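Local coordinates for protein diguanylate cyclase TpbB (Pseudomonas aeruginosa, PDB 4IOB) that catalyses the condensation of two GTP molecules into the second messenger cyclic-di-GMP, here represented by its cytoplasmic GGDEF domain, at residues N98-M103 with L119-A124. Numbering follows the deposited sequence.
Sequences NIIASM and LTIGIA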
loop_
_atom_site.group_PDB
_atom_site.type_symbol
_atom_site.label_atom_id
_atom_site.label_comp_id
_atom_site.label_asym_id
_atom_site.label_seq_id
_atom_site.Cartn_x
_atom_site.Cartn_y
_atom_site.Cartn_z
ATOM N N ASN A 98 4.559 -8.731 -5.716
ATOM C CA ASN A 98 3.344 -9.250 -6.331
ATOM C C ASN A 98 2.331 -8.150 -6.630
ATOM O O ASN A 98 1.681 -8.160 -7.675
ATOM C CB ASN A 98 2.712 -10.321 -5.440
ATOM C CG ASN A 98 3.645 -11.486 -5.177
ATOM O OD1 ASN A 98 4.712 -11.592 -5.784
ATOM N ND2 ASN A 98 3.248 -12.369 -4.267
ATOM N N ILE A 99 2.201 -7.205 -5.705
ATOM C CA ILE A 99 1.279 -6.089 -5.877
ATOM C C ILE A 99 1.677 -5.229 -7.072
ATOM O O ILE A 99 0.828 -4.815 -7.862
ATOM C CB ILE A 99 1.218 -5.206 -4.617
ATOM C CG1 ILE A 99 0.641 -5.996 -3.441
ATOM C CG2 ILE A 99 0.386 -3.961 -4.880
ATOM C CD1 ILE A 99 0.494 -5.183 -2.173
ATOM N N ILE A 100 2.973 -4.964 -7.200
ATOM C CA ILE A 100 3.485 -4.157 -8.300
ATOM C C ILE A 100 3.401 -4.908 -9.624
ATOM O O ILE A 100 3.285 -4.299 -10.687
ATOM C CB ILE A 100 4.944 -3.729 -8.054
ATOM C CG1 ILE A 100 5.033 -2.826 -6.821
ATOM C CG2 ILE A 100 5.507 -3.020 -9.276
ATOM C CD1 ILE A 100 6.440 -2.376 -6.495
ATOM N N ALA A 101 3.455 -6.233 -9.552
ATOM C CA ALA A 101 3.405 -7.070 -10.744
ATOM C C ALA A 101 1.980 -7.212 -11.273
ATOM O O ALA A 101 1.773 -7.508 -12.449
ATOM C CB ALA A 101 4.005 -8.439 -10.459
ATOM N N SER A 102 1.002 -7.001 -10.398
ATOM C CA SER A 102 -0.400 -7.099 -10.787
ATOM C C SER A 102 -0.852 -5.845 -11.528
ATOM O O SER A 102 -1.872 -5.853 -12.219
ATOM C CB SER A 102 -1.286 -7.328 -9.561
ATOM O OG SER A 102 -1.281 -6.196 -8.709
ATOM N N MET A 103 -0.087 -4.767 -11.380
ATOM C CA MET A 103 -0.404 -3.504 -12.034
ATOM C C MET A 103 0.177 -3.444 -13.441
ATOM O O MET A 103 -0.134 -2.537 -14.215
ATOM C CB MET A 103 0.113 -2.327 -11.207
ATOM C CG MET A 103 -0.657 -2.093 -9.919
ATOM S SD MET A 103 -2.416 -1.849 -10.224
ATOM C CE MET A 103 -2.378 -0.434 -11.319
ATOM N N LEU A 119 2.628 1.165 -9.259
ATOM C CA LEU A 119 2.424 1.348 -7.829
ATOM C C LEU A 119 3.747 1.546 -7.099
ATOM O O LEU A 119 4.654 0.721 -7.201
ATOM C CB LEU A 119 1.666 0.160 -7.232
ATOM C CG LEU A 119 0.175 0.066 -7.562
ATOM C CD1 LEU A 119 -0.442 -1.160 -6.908
ATOM C CD2 LEU A 119 -0.549 1.331 -7.125
ATOM N N THR A 120 3.850 2.651 -6.368
ATOM C CA THR A 120 5.021 2.917 -5.546
ATOM C C THR A 120 4.719 2.541 -4.102
ATOM O O THR A 120 3.760 3.038 -3.513
ATOM C CB THR A 120 5.436 4.397 -5.615
ATOM O OG1 THR A 120 5.725 4.750 -6.973
ATOM C CG2 THR A 120 6.667 4.645 -4.758
ATOM N N ILE A 121 5.539 1.662 -3.536
ATOM C CA ILE A 121 5.284 1.144 -2.197
ATOM C C ILE A 121 6.426 1.425 -1.226
ATOM O O ILE A 121 7.596 1.233 -1.553
ATOM C CB ILE A 121 5.016 -0.373 -2.226
ATOM C CG1 ILE A 121 3.932 -0.704 -3.253
ATOM C CG2 ILE A 121 4.620 -0.871 -0.845
ATOM C CD1 ILE A 121 3.666 -2.185 -3.403
ATOM N N GLY A 122 6.069 1.881 -0.029
ATOM C CA GLY A 122 7.039 2.100 1.040
ATOM C C GLY A 122 6.781 1.142 2.186
ATOM O O GLY A 122 5.717 1.175 2.806
ATOM N N ILE A 123 7.756 0.286 2.471
ATOM C CA ILE A 123 7.571 -0.783 3.447
ATOM C C ILE A 123 8.242 -0.492 4.787
ATOM O O ILE A 123 9.458 -0.310 4.859
ATOM C CB ILE A 123 8.098 -2.123 2.902
ATOM C CG1 ILE A 123 7.543 -2.378 1.500
ATOM C CG2 ILE A 123 7.746 -3.259 3.850
ATOM C CD1 ILE A 123 8.120 -3.605 0.828
ATOM N N ALA A 124 7.438 -0.456 5.845
ATOM C CA ALA A 124 7.946 -0.276 7.201
ATOM C C ALA A 124 7.745 -1.558 8.002
ATOM O O ALA A 124 6.690 -2.187 7.923
ATOM C CB ALA A 124 7.252 0.892 7.879
#
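Ile100 lays both CG1 and CD1 against the backbone carbonyl oxygen of Leu119, each carbon 3.6 Å from that O, so part of this otherwise apolar contact is a side chain resting on a strand peptide. The same CG1 lies 3.7 Å from Ile121 CD1, and the two isoleucine side chains run past one another in opposed senses. Although the CB of Ile100 does not face the strand, CG1 is set anti to its own carbonyl carbon (chi1 -64°) and the extended branch brings the end of the side chain back to it. Ile99, one residue earlier, faces the strand directly and works through its short branch: CG2 meets Leu119 CD1 at 3.6 Å and Ile121 CD1 at 4.0 Å, and the Ile99 side chain as a whole lies roughly perpendicular to those of Leu119 and Ile121. Ile121 CD1 is thus shared by the two helix isoleucines. These residues join the last turn of helix 89-102 to the start of strand 119-126 in the central mixed sheet of the GGDEF domain, related to the nucleotide cyclases; over 98-102 and 119-124 the axes are nearly antiparallel (169°) and approach to 8.6 Å. Thr120, between the two inward-facing residues, points to the other side of the sheet, where helix 133-150 packs. Met103, next along the chain from Ser102, folds back at chi2 and chi3 and crosses the Leu119 side chain at its CG and CD1 end, though the modelled carbons approach too closely for the detail to be trusted. Ile57 of helix 47-62 touches both Met103 and Leu119, while Ile33 of the adjoining strand 27-35 packs on Ile99 and Leu119. The Leu119 side chain lies about 4 Å from that of the magnesium ligand Ser35, which places this end of the packing beside the metal site. Within 98-103, Ser102 OG donates to Ile99 O at 2.7 Å, tilted 31° from the carbonyl plane.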